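PDB 5NB8: protein NOV homolog, which binds integrins and receptors such as NOTCH1 to regulate cell adhesion, migration, proliferation and differentiation, its von Willebrand factor C domain being the part crystallised. Local coordinates for residues Tyr13-Lys18 / Cys29-Ile34; Pro21-His26 / Gly61-Lys66. All blocks are in the same frame, centred on the assembly; numbering follows the deposited sequence.

Contact 1: residues Tyr13-Lys18 / Cys29-Ile34; sequences YRNGEK and CRDGQI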
loop_
_atom_site.group_PDB
_atom_site.type_symbol
_atom_site.label_atom_id
_atom_site.label_comp_id
_atom_site.label_asym_id
_atom_site.label_seq_id
_atom_site.Cartn_x
_atom_site.Cartn_y
_atom_site.Cartn_z
ATOM N N TYR A 13 -0.514 0.975 18.294
ATOM C CA TYR A 13 0.860 1.091 17.833
ATOM C C TYR A 13 1.521 2.242 18.579
ATOM O O TYR A 13 0.909 3.295 18.772
ATOM C CB TYR A 13 0.906 1.298 16.311
ATOM C CG TYR A 13 0.378 0.077 15.578
ATOM C CD1 TYR A 13 1.171 -1.054 15.407
ATOM C CD2 TYR A 13 -0.926 0.034 15.117
ATOM C CE1 TYR A 13 0.675 -2.191 14.764
ATOM C CE2 TYR A 13 -1.425 -1.086 14.475
ATOM C CZ TYR A 13 -0.625 -2.185 14.294
ATOM O OH TYR A 13 -1.145 -3.285 13.663
ATOM N N ARG A 14 2.760 2.041 19.007
ATOM C CA ARG A 14 3.401 3.067 19.802
ATOM C C ARG A 14 3.972 4.145 18.894
ATOM O O ARG A 14 4.184 3.934 17.695
ATOM C CB ARG A 14 4.478 2.459 20.708
ATOM C CG ARG A 14 3.885 1.733 21.928
ATOM C CD ARG A 14 4.925 0.978 22.741
ATOM N NE ARG A 14 5.498 -0.123 21.975
ATOM C CZ ARG A 14 6.706 -0.102 21.420
ATOM N NH1 ARG A 14 7.485 0.966 21.566
ATOM N NH2 ARG A 14 7.135 -1.154 20.730
ATOM N N ASN A 15 4.135 5.340 19.466
ATOM C CA ASN A 15 4.769 6.440 18.757
ATOM C C ASN A 15 6.092 5.976 18.168
ATOM O O ASN A 15 6.871 5.285 18.827
ATOM C CB ASN A 15 5.001 7.628 19.706
ATOM C CG ASN A 15 5.679 8.815 19.015
ATOM O OD1 ASN A 15 5.339 9.180 17.882
ATOM N ND2 ASN A 15 6.649 9.424 19.704
ATOM N N GLY A 16 6.330 6.333 16.912
ATOM C CA GLY A 16 7.501 5.859 16.212
ATOM C C GLY A 16 7.470 4.408 15.757
ATOM O O GLY A 16 8.393 3.991 15.045
ATOM N N GLU A 17 6.457 3.622 16.129
ATOM C CA GLU A 17 6.391 2.214 15.725
ATOM C C GLU A 17 5.920 2.073 14.275
ATOM O O GLU A 17 5.079 2.840 13.796
ATOM C CB GLU A 17 5.464 1.424 16.663
ATOM C CG GLU A 17 5.329 -0.081 16.373
ATOM C CD GLU A 17 4.551 -0.875 17.447
ATOM O OE1 GLU A 17 4.050 -0.274 18.424
ATOM O OE2 GLU A 17 4.446 -2.119 17.310
ATOM N N LYS A 18 6.456 1.067 13.585
ATOM C CA LYS A 18 6.152 0.782 12.190
ATOM C C LYS A 18 5.468 -0.572 12.041
ATOM O O LYS A 18 5.765 -1.520 12.767
ATOM C CB LYS A 18 7.432 0.795 11.351
ATOM C CG LYS A 18 8.101 2.160 11.252
ATOM C CD LYS A 18 9.401 2.091 10.456
ATOM C CE LYS A 18 10.097 3.450 10.410
ATOM N NZ LYS A 18 9.358 4.466 9.603
ATOM N N CYS A 29 3.384 5.115 13.005
ATOM C CA CYS A 29 2.641 5.909 13.968
ATOM C C CYS A 29 3.512 7.083 14.402
ATOM O O CYS A 29 4.650 6.880 14.839
ATOM C CB CYS A 29 2.256 5.046 15.163
ATOM S SG CYS A 29 1.621 5.976 16.564
ATOM N N ARG A 30 2.992 8.304 14.275
ATOM C CA ARG A 30 3.731 9.518 14.638
ATOM C C ARG A 30 2.812 10.397 15.477
ATOM O O ARG A 30 1.924 11.056 14.931
ATOM C CB ARG A 30 4.214 10.297 13.410
ATOM C CG ARG A 30 5.028 9.521 12.372
ATOM C CD ARG A 30 5.563 10.448 11.277
ATOM N NE ARG A 30 6.196 9.690 10.197
ATOM C CZ ARG A 30 5.527 9.122 9.196
ATOM N NH1 ARG A 30 6.176 8.441 8.260
ATOM N NH2 ARG A 30 4.208 9.236 9.130
ATOM N N ASP A 31 3.031 10.406 16.795
ATOM C CA ASP A 31 2.324 11.303 17.701
ATOM C C ASP A 31 0.811 11.194 17.532
ATOM O O ASP A 31 0.104 12.197 17.414
ATOM C CB ASP A 31 2.798 12.743 17.501
ATOM C CG ASP A 31 4.305 12.878 17.649
ATOM O OD1 ASP A 31 4.827 12.574 18.743
ATOM O OD2 ASP A 31 4.976 13.245 16.665
ATOM N N GLY A 32 0.310 9.960 17.489
ATOM C CA GLY A 32 -1.115 9.724 17.442
ATOM C C GLY A 32 -1.711 9.632 16.054
ATOM O O GLY A 32 -2.911 9.369 15.933
ATOM N N GLN A 33 -0.930 9.852 15.004
ATOM C CA GLN A 33 -1.455 9.800 13.642
ATOM C C GLN A 33 -0.659 8.803 12.814
ATOM O O GLN A 33 0.575 8.822 12.838
ATOM C CB GLN A 33 -1.414 11.182 12.996
ATOM C CG GLN A 33 -1.901 11.182 11.552
ATOM C CD GLN A 33 -2.088 12.597 11.054
ATOM O OE1 GLN A 33 -1.217 13.445 11.239
ATOM N NE2 GLN A 33 -3.238 12.870 10.462
ATOM N N ILE A 34 -1.362 7.929 12.082
ATOM C CA ILE A 34 -0.740 6.934 11.213
ATOM C C ILE A 34 -0.559 7.512 9.820
ATOM O O ILE A 34 -1.516 8.019 9.220
ATOM C CB ILE A 34 -1.581 5.651 11.107
ATOM C CG1 ILE A 34 -1.763 4.970 12.461
ATOM C CG2 ILE A 34 -0.912 4.694 10.078
ATOM C CD1 ILE A 34 -0.539 4.274 12.958
#

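Contact 2: residues Pro21-His26 / Gly61-Lys66; sequences PNCQYH and GECCEK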
loop_
_atom_site.group_PDB
_atom_site.type_symbol
_atom_site.label_atom_id
_atom_site.label_comp_id
_atom_site.label_asym_id
_atom_site.label_seq_id
_atom_site.Cartn_x
_atom_site.Cartn_y
_atom_site.Cartn_z
ATOM N N PRO A 21 -0.020 -3.342 7.483
ATOM C CA PRO A 21 -1.359 -3.936 7.557
ATOM C C PRO A 21 -1.566 -4.994 6.483
ATOM O O PRO A 21 -2.370 -5.912 6.681
ATOM C CB PRO A 21 -2.290 -2.735 7.374
ATOM C CG PRO A 21 -1.483 -1.763 6.524
ATOM C CD PRO A 21 -0.029 -1.982 6.915
ATOM N N ASN A 22 -0.848 -4.887 5.368
ATOM C CA ASN A 22 -0.763 -5.916 4.335
ATOM C C ASN A 22 0.585 -5.737 3.641
ATOM O O ASN A 22 1.337 -4.808 3.953
ATOM C CB ASN A 22 -1.946 -5.827 3.355
ATOM C CG ASN A 22 -2.116 -4.430 2.770
ATOM O OD1 ASN A 22 -1.175 -3.856 2.212
ATOM N ND2 ASN A 22 -3.298 -3.856 2.936
ATOM N N CYS A 23 0.892 -6.625 2.687
ATOM C CA CYS A 23 2.178 -6.578 1.988
ATOM C C CYS A 23 2.340 -5.340 1.115
ATOM O O CYS A 23 3.465 -5.019 0.714
ATOM C CB CYS A 23 2.357 -7.842 1.130
ATOM S SG CYS A 23 1.253 -7.907 -0.311
ATOM N N GLN A 24 1.257 -4.626 0.826
ATOM C CA GLN A 24 1.307 -3.495 -0.086
ATOM C C GLN A 24 1.630 -2.165 0.591
ATOM O O GLN A 24 1.901 -1.187 -0.115
ATOM C CB GLN A 24 -0.024 -3.384 -0.833
ATOM C CG GLN A 24 -0.329 -4.640 -1.674
ATOM C CD GLN A 24 -1.402 -4.398 -2.703
ATOM O OE1 GLN A 24 -2.041 -3.348 -2.698
ATOM N NE2 GLN A 24 -1.598 -5.357 -3.607
ATOM N N TYR A 25 1.616 -2.086 1.922
ATOM C CA TYR A 25 1.798 -0.793 2.583
ATOM C C TYR A 25 2.712 -0.895 3.797
ATOM O O TYR A 25 2.766 -1.923 4.475
ATOM C CB TYR A 25 0.449 -0.194 2.991
ATOM C CG TYR A 25 -0.199 0.515 1.834
ATOM C CD1 TYR A 25 -1.029 -0.162 0.955
ATOM C CD2 TYR A 25 0.052 1.857 1.597
ATOM C CE1 TYR A 25 -1.615 0.486 -0.123
ATOM C CE2 TYR A 25 -0.518 2.510 0.518
ATOM C CZ TYR A 25 -1.351 1.811 -0.341
ATOM O OH TYR A 25 -1.926 2.454 -1.408
ATOM N N HIS A 26 3.437 0.193 4.056
ATOM C CA HIS A 26 4.297 0.338 5.224
ATOM C C HIS A 26 3.831 1.573 5.983
ATOM O O HIS A 26 3.786 2.665 5.410
ATOM C CB HIS A 26 5.761 0.477 4.802
ATOM C CG HIS A 26 6.719 0.647 5.939
ATOM N ND1 HIS A 26 7.116 -0.402 6.740
ATOM C CD2 HIS A 26 7.377 1.738 6.397
ATOM C CE1 HIS A 26 7.966 0.038 7.650
ATOM N NE2 HIS A 26 8.143 1.334 7.463
ATOM N N GLY A 61 1.164 -15.736 -6.274
ATOM C CA GLY A 61 2.412 -15.666 -5.533
ATOM C C GLY A 61 3.123 -14.328 -5.570
ATOM O O GLY A 61 4.329 -14.270 -5.319
ATOM N N GLU A 62 2.413 -13.246 -5.879
ATOM C CA GLU A 62 3.000 -11.916 -5.944
ATOM C C GLU A 62 2.188 -10.973 -5.087
ATOM O O GLU A 62 0.953 -11.002 -5.114
ATOM C CB GLU A 62 3.036 -11.380 -7.375
ATOM C CG GLU A 62 3.998 -12.094 -8.298
ATOM C CD GLU A 62 5.312 -11.361 -8.403
ATOM O OE1 GLU A 62 5.503 -10.374 -7.657
ATOM O OE2 GLU A 62 6.151 -11.764 -9.231
ATOM N N CYS A 63 2.886 -10.110 -4.344
ATOM C CA CYS A 63 2.178 -9.109 -3.560
ATOM C C CYS A 63 1.456 -8.119 -4.466
ATOM O O CYS A 63 0.266 -7.852 -4.283
ATOM C CB CYS A 63 3.145 -8.375 -2.629
ATOM S SG CYS A 63 2.346 -6.989 -1.801
ATOM N N CYS A 64 2.157 -7.563 -5.446
ATOM C CA CYS A 64 1.647 -6.432 -6.208
ATOM C C CYS A 64 0.952 -6.886 -7.483
ATOM O O CYS A 64 1.324 -7.891 -8.088
ATOM C CB CYS A 64 2.790 -5.485 -6.563
ATOM S SG CYS A 64 3.656 -4.873 -5.109
ATOM N N GLU A 65 -0.054 -6.116 -7.888
ATOM C CA GLU A 65 -0.754 -6.368 -9.135
ATOM C C GLU A 65 0.135 -6.020 -10.317
ATOM O O GLU A 65 0.993 -5.135 -10.239
ATOM C CB GLU A 65 -2.049 -5.564 -9.201
ATOM C CG GLU A 65 -3.129 -6.090 -8.275
ATOM C CD GLU A 65 -3.257 -5.278 -7.010
ATOM O OE1 GLU A 65 -4.400 -5.091 -6.547
ATOM O OE2 GLU A 65 -2.220 -4.816 -6.486
ATOM N N LYS A 66 -0.088 -6.726 -11.426
ATOM C CA LYS A 66 0.716 -6.608 -12.632
ATOM C C LYS A 66 -0.168 -6.270 -13.821
ATOM O O LYS A 66 -1.360 -6.584 -13.842
ATOM C CB LYS A 66 1.488 -7.899 -12.931
ATOM C CG LYS A 66 2.351 -8.414 -11.782
ATOM C CD LYS A 66 3.400 -7.399 -11.375
ATOM C CE LYS A 66 4.147 -7.846 -10.127
ATOM N NZ LYS A 66 5.253 -6.907 -9.806
#

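Contact 1: residues Tyr13-Lys18 / Cys29-Ile34
Cys-29 meets the turn Arg-14 to Glu-17 through both of its backbone polar atoms, so that the loop before strand 18-19 is fastened beside the beta hairpin of strands 25-30 and 33-38, in the N-terminal part of a von Willebrand factor C domain. Gly-16 N donates to Cys-29 O (2.7 Å), and Cys-29 N returns a nearly straight bond to Glu-17 O (2.9 Å). The cysteine side chain points into the loop. Cys-29 CB lies 3.4 Å from Arg-14 O; SG, anti to the backbone N (chi1 169°), rests 3.5 Å from Tyr-13 O and continues as a disulfide to Cys-6. A third bond joins the two turns. Asn-15 reaches over to the type I' turn of the hairpin, where its OD1 accepts from Asp-31 N, the donor standing above the amide carbonyl plane. Asp-31 OD1 in turn accepts from Gly-3 N, which ties the N-terminal tail to the same corner. Farther out, the type II turn that presents Gly-16 is braced twice: Glu-17 N bonds to Arg-14 O, and Arg-14 N points straight at Glu-17 OE1, 2.7 Å away on the anti side of the carboxylate.

Contact 2: residues Pro21-His26 / Gly61-Lys66
Cys-23 and Cys-63 are joined covalently, and a polar grip by Gln-24 lies next to the bridge. The disulfide spans 2.1 Å from Cys-23 SG to Cys-63 SG with a torsion of 94° about the S-S bond, close to the relaxed value. Its two halves are built differently: Cys-23 SG sits between its own N and carbonyl carbon (chi1 70°), whereas Cys-63 SG is anti to N. Apolar contact is slight, chiefly Gln-24 CG packed 3.6 Å from Cys-63 SG. Hydrogen bonding comes from one amide nitrogen serving two acceptors. Gln-24 NE2 reaches Cys-63 O at 3.2 Å, an oxygen lying near the amide plane, and Glu-65 OE2 at 3.0 Å, where NE2 stands above the carboxylate plane. The Gln-24 and Glu-65 side chains cross at about a right angle, the glutamate chain being bent at chi2. Asn-22 OD1 accepts from Gln-24 N at 2.9 Å, forming an Asx turn within the type I turn Asn-22 to Tyr-25. With the neighbouring Cys-40 to Cys-64 bridge, this disulfide ties the region of strands 18-19, 25-30 and 33-38 to the C-terminal part with strands 54-57 and 66-69, as is characteristic of the cysteine-rich von Willebrand factor C fold.

About 22 Å separates the two contacts, centre to centre, within one von Willebrand factor C domain, a helix-free fold rich in disulfides. Their segments interleave along the chain, in the order 13-18, 21-26, 29-34, 61-66. Strand 25-30 connects them: contact 2 is made by Cys-23 and Gln-24 just before its start, contact 1 by Cys-29 and Arg-30 at its end, and within the three-stranded sheet they meet where Lys-18 CD packs 3.3 Å from His-26 NE2. Contact 1 organises the N-terminal, sheet-bearing part locally, while contact 2 spans to the loop between strands 54-57 and 66-69, coupling that part to the C-terminal one.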